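Local atomic coordinates of fatty acid-binding protein homolog 1 (Echinococcus granulosus, PDB entry 1O8V), a protein that binds fatty acids such as palmitate inside a beta-barrel and is implicated in the uptake, storage and transport of lipids in a tapeworm. Residues L24-D27 with F28-K32; I86-N90 with G91-H95. All coordinates share one frame; numbering follows the deposited sequence.

Contact 1 (residues 24-32) comes first along the chain and closes before contact 2 (residues 86-95) opens. Their centres are about 28 Å apart and their nearest atoms about 11 Å apart, and they lie on opposite sides of the chain's centre without touching. Both belong to one fatty-acid-binding domain, a curled antiparallel beta-barrel with a short helix-turn-helix insert. Contact 1 is the junction between helices 17-24 and 28-36 of that insert; contact 2 is the tip of the hairpin of strands 81-89 and 92-98 in the barrel wall. Bound palmitate runs between these two regions: at the nearest atoms, the side chain of Thr30 is about 4 Å and that of His95 about 6 Å from it.

Contact 1: residues L24-D27 with F28-K32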
loop_
_atom_site.group_PDB
_atom_site.type_symbol
_atom_site.label_atom_id
_atom_site.label_comp_id
_atom_site.label_asym_id
_atom_site.label_seq_id
_atom_site.Cartn_x
_atom_site.Cartn_y
_atom_site.Cartn_z
ATOM N N LEU A 24 -9.157 9.518 -6.697
ATOM C CA LEU A 24 -9.306 9.686 -5.239
ATOM C C LEU A 24 -9.358 11.151 -4.800
ATOM O O LEU A 24 -9.598 11.435 -3.617
ATOM C CB LEU A 24 -8.168 8.985 -4.518
ATOM C CG LEU A 24 -8.202 7.463 -4.550
ATOM C CD1 LEU A 24 -6.910 6.868 -3.999
ATOM C CD2 LEU A 24 -9.429 6.962 -3.814
ATOM N N GLY A 25 -9.129 12.077 -5.719
ATOM C CA GLY A 25 -9.208 13.488 -5.372
ATOM C C GLY A 25 -7.934 14.090 -4.807
ATOM O O GLY A 25 -7.974 15.199 -4.220
ATOM N N VAL A 26 -6.814 13.405 -5.005
ATOM C CA VAL A 26 -5.534 13.905 -4.551
ATOM C C VAL A 26 -5.223 15.195 -5.321
ATOM O O VAL A 26 -5.416 15.266 -6.542
ATOM C CB VAL A 26 -4.424 12.871 -4.766
ATOM C CG1 VAL A 26 -3.108 13.401 -4.244
ATOM C CG2 VAL A 26 -4.785 11.540 -4.048
ATOM N N ASP A 27 -4.739 16.216 -4.623
ATOM C CA ASP A 27 -4.520 17.507 -5.269
ATOM C C ASP A 27 -3.282 17.527 -6.157
ATOM O O ASP A 27 -2.425 16.631 -6.082
ATOM C CB ASP A 27 -4.553 18.672 -4.252
ATOM C CG ASP A 27 -3.416 18.677 -3.284
ATOM O OD1 ASP A 27 -2.343 18.119 -3.548
ATOM O OD2 ASP A 27 -3.517 19.298 -2.192
ATOM N N PHE A 28 -3.219 18.528 -7.031
ATOM C CA PHE A 28 -2.205 18.614 -8.053
ATOM C C PHE A 28 -0.796 18.487 -7.514
ATOM O O PHE A 28 0.010 17.747 -8.069
ATOM C CB PHE A 28 -2.370 19.943 -8.795
ATOM C CG PHE A 28 -1.411 20.146 -9.911
ATOM C CD1 PHE A 28 -0.168 20.726 -9.674
ATOM C CD2 PHE A 28 -1.744 19.767 -11.215
ATOM C CE1 PHE A 28 0.735 20.937 -10.707
ATOM C CE2 PHE A 28 -0.849 19.984 -12.253
ATOM C CZ PHE A 28 0.391 20.569 -11.999
ATOM N N VAL A 29 -0.484 19.243 -6.473
ATOM C CA VAL A 29 0.887 19.258 -5.967
ATOM C C VAL A 29 1.282 17.911 -5.410
ATOM O O VAL A 29 2.403 17.434 -5.665
ATOM C CB VAL A 29 1.040 20.345 -4.907
ATOM C CG1 VAL A 29 2.423 20.276 -4.231
ATOM C CG2 VAL A 29 0.894 21.671 -5.568
ATOM N N THR A 30 0.350 17.284 -4.705
ATOM C CA THR A 30 0.590 15.974 -4.092
ATOM C C THR A 30 0.745 14.913 -5.161
ATOM O O THR A 30 1.586 14.025 -5.022
ATOM C CB THR A 30 -0.518 15.617 -3.104
ATOM O OG1 THR A 30 -0.570 16.607 -2.063
ATOM C CG2 THR A 30 -0.222 14.325 -2.383
ATOM N N ARG A 31 -0.052 15.011 -6.227
ATOM C CA ARG A 31 0.031 14.055 -7.311
ATOM C C ARG A 31 1.379 14.135 -8.014
ATOM O O ARG A 31 1.926 13.096 -8.401
ATOM C CB ARG A 31 -1.090 14.245 -8.336
ATOM C CG ARG A 31 -2.480 13.994 -7.796
ATOM C CD ARG A 31 -3.530 13.692 -8.864
ATOM N NE ARG A 31 -3.423 14.591 -10.015
ATOM C CZ ARG A 31 -4.002 15.795 -10.124
ATOM N NH1 ARG A 31 -4.759 16.288 -9.161
ATOM N NH2 ARG A 31 -3.815 16.505 -11.224
ATOM N N LYS A 32 1.887 15.347 -8.201
ATOM C CA LYS A 32 3.225 15.558 -8.756
ATOM C C LYS A 32 4.261 14.803 -7.936
ATOM O O LYS A 32 5.110 14.107 -8.494
ATOM C CB LYS A 32 3.555 17.056 -8.772
ATOM C CG LYS A 32 4.821 17.435 -9.487
ATOM C CD LYS A 32 5.048 18.939 -9.408
ATOM C CE LYS A 32 6.487 19.302 -9.723
ATOM N NZ LYS A 32 6.712 20.777 -9.714
#
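Val26 meets the first turn of the following helix with both its side chain and its carbonyl. Just before it in sequence, Gly25 has a positive phi (86°) and closes helix 17-24 with two bonds back into its last turn, a Schellman motif. The CG1 branch of Val26 touches Thr30 CG2 at 3.6 Å, the two side chains crossing at about a right angle, and also lies 3.7 Å from Arg31 CG. Val26 O accepts from Arg31 NH1 at 2.9 Å. The oxygen lies in the guanidinium plane, at the edge of the group, and the donor lies in the carbonyl plane, a geometry that should help hold the guanidinium in this rotation. A bend at chi3 (-44°) folds the arginine chain back to this carbonyl, while Phe28 CA lies above one face of the guanidinium, offset toward its rim.

The short link is the turn of the helix-turn-helix that lids the barrel in this family, and Thr30 comes close to the bound palmitate. Asp27 follows as N-cap of helix 28-36. With chi1 at 68° its carboxylate folds over the helix start, where OD1 takes two donors: Thr30 N at 3.0 Å, arriving nearly along the C-O axis, and Thr30 OG1 at 2.8 Å, on the syn side and out of the carboxylate plane. The helix end probably favours the negative charge there. Asp27 O receives Arg31 N at 2.9 Å, the first i to i+4 bond of the helix. Met21 of helix 17-24 packs against both Val26 and Arg31.

Contact 2: residues I86-N90 with G91-H95; sequences ITVEN and GVMKH
Ile86 lies against His95 across the hairpin as a non-hydrogen-bonded antiparallel pair, with CA atoms 4.3 Å apart. Its CB is 3.9 Å from Lys94 O. From there CG2 turns to Met93 CG at 3.8 Å, whereas CG1, trans to the carbonyl carbon (chi1 -66°), passes 3.5 Å from His95 CD2. CD1 ends over the centre of the imidazole face, 3.7 Å from the ring centroid and 5° off the normal, a CH-pi contact.

Towards the tip, Thr87 with Lys94 (Lys94 N to Thr87 O, 2.8 Å) and Glu89 with Val92 form hydrogen-bonded pairs. A type I' turn from Glu89 to Val92, with Asn90 and Gly91 both at positive phi, forms the hairpin's two-residue loop. On the face these four pair residues share, Lys94 bends at chi3 and its NZ comes almost straight on to Glu89 OE1, a salt bridge of 2.6 Å.

His95 is hydrogen-bonded at both nitrogens, NE2 to Glu74 OE1 and ND1 to NH1 of the palmitate-binding Arg108, consistent with a second-shell role for the imidazole. Met53 of strand 50-56 packs on Ile86, Met93 and His95, while strand 92-98 pairs on its other edge with strand 103-111.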
loop_
_atom_site.group_PDB
_atom_site.type_symbol
_atom_site.label_atom_id
_atom_site.label_comp_id
_atom_site.label_asym_id
_atom_site.label_seq_id
_atom_site.Cartn_x
_atom_site.Cartn_y
_atom_site.Cartn_z
ATOM N N ILE A 86 -7.100 -5.463 6.634
ATOM C CA ILE A 86 -6.115 -6.253 5.932
ATOM C C ILE A 86 -6.310 -7.733 6.304
ATOM O O ILE A 86 -6.388 -8.079 7.477
ATOM C CB ILE A 86 -4.707 -5.786 6.323
ATOM C CG1 ILE A 86 -4.467 -4.357 5.829
ATOM C CG2 ILE A 86 -3.671 -6.759 5.717
ATOM C CD1 ILE A 86 -3.165 -3.738 6.248
ATOM N N THR A 87 -6.379 -8.590 5.293
ATOM C CA THR A 87 -6.357 -10.032 5.487
ATOM C C THR A 87 -5.389 -10.660 4.511
ATOM O O THR A 87 -4.873 -9.996 3.598
ATOM C CB THR A 87 -7.760 -10.644 5.301
ATOM O OG1 THR A 87 -8.291 -10.262 4.021
ATOM C CG2 THR A 87 -8.724 -10.079 6.309
ATOM N N VAL A 88 -5.147 -11.953 4.676
ATOM C CA VAL A 88 -4.375 -12.697 3.680
ATOM C C VAL A 88 -5.170 -13.914 3.222
ATOM O O VAL A 88 -5.630 -14.707 4.062
ATOM C CB VAL A 88 -3.005 -13.146 4.196
ATOM C CG1 VAL A 88 -2.314 -13.990 3.130
ATOM C CG2 VAL A 88 -2.153 -11.941 4.558
ATOM N N GLU A 89 -5.324 -14.048 1.910
ATOM C CA GLU A 89 -6.158 -15.086 1.294
ATOM C C GLU A 89 -5.491 -15.667 0.064
ATOM O O GLU A 89 -5.250 -14.958 -0.908
ATOM C CB GLU A 89 -7.528 -14.528 0.902
ATOM C CG GLU A 89 -8.468 -15.581 0.291
ATOM C CD GLU A 89 -9.863 -15.062 -0.029
ATOM O OE1 GLU A 89 -10.106 -13.838 0.063
ATOM O OE2 GLU A 89 -10.722 -15.900 -0.388
ATOM N N ASN A 90 -5.248 -16.974 0.095
ATOM C CA ASN A 90 -4.558 -17.671 -0.998
ATOM C C ASN A 90 -3.280 -16.946 -1.410
ATOM O O ASN A 90 -3.010 -16.767 -2.607
ATOM C CB ASN A 90 -5.486 -17.880 -2.203
ATOM C CG ASN A 90 -6.655 -18.780 -1.886
ATOM O OD1 ASN A 90 -6.504 -19.794 -1.209
ATOM N ND2 ASN A 90 -7.834 -18.418 -2.377
ATOM N N GLY A 91 -2.527 -16.511 -0.404
ATOM C CA GLY A 91 -1.237 -15.873 -0.587
ATOM C C GLY A 91 -1.272 -14.379 -0.822
ATOM O O GLY A 91 -0.223 -13.765 -0.812
ATOM N N VAL A 92 -2.459 -13.802 -1.012
ATOM C CA VAL A 92 -2.609 -12.406 -1.431
ATOM C C VAL A 92 -2.925 -11.579 -0.195
ATOM O O VAL A 92 -3.892 -11.868 0.538
ATOM C CB VAL A 92 -3.741 -12.205 -2.492
ATOM C CG1 VAL A 92 -3.841 -10.746 -2.940
ATOM C CG2 VAL A 92 -3.536 -13.094 -3.725
ATOM N N MET A 93 -2.107 -10.565 0.060
ATOM C CA MET A 93 -2.486 -9.614 1.078
ATOM C C MET A 93 -3.567 -8.718 0.475
ATOM O O MET A 93 -3.334 -8.077 -0.545
ATOM C CB MET A 93 -1.284 -8.809 1.550
ATOM C CG MET A 93 -1.652 -7.896 2.715
ATOM S SD MET A 93 -0.530 -6.538 3.128
ATOM C CE MET A 93 1.002 -7.410 3.055
ATOM N N LYS A 94 -4.717 -8.663 1.143
ATOM C CA LYS A 94 -5.853 -7.863 0.726
ATOM C C LYS A 94 -6.006 -6.728 1.726
ATOM O O LYS A 94 -6.266 -6.948 2.907
ATOM C CB LYS A 94 -7.122 -8.723 0.654
ATOM C CG LYS A 94 -7.065 -9.808 -0.416
ATOM C CD LYS A 94 -8.174 -10.807 -0.250
ATOM C CE LYS A 94 -9.431 -10.402 -0.996
ATOM N NZ LYS A 94 -10.527 -11.370 -0.679
ATOM N N HIS A 95 -5.891 -5.507 1.240
ATOM C CA HIS A 95 -5.872 -4.317 2.064
ATOM C C HIS A 95 -6.901 -3.339 1.471
ATOM O O HIS A 95 -6.685 -2.776 0.412
ATOM C CB HIS A 95 -4.455 -3.753 2.012
ATOM C CG HIS A 95 -4.227 -2.493 2.793
ATOM N ND1 HIS A 95 -2.987 -1.888 2.824
ATOM C CD2 HIS A 95 -5.036 -1.729 3.577
ATOM C CE1 HIS A 95 -3.053 -0.789 3.547
ATOM N NE2 HIS A 95 -4.269 -0.682 4.040
#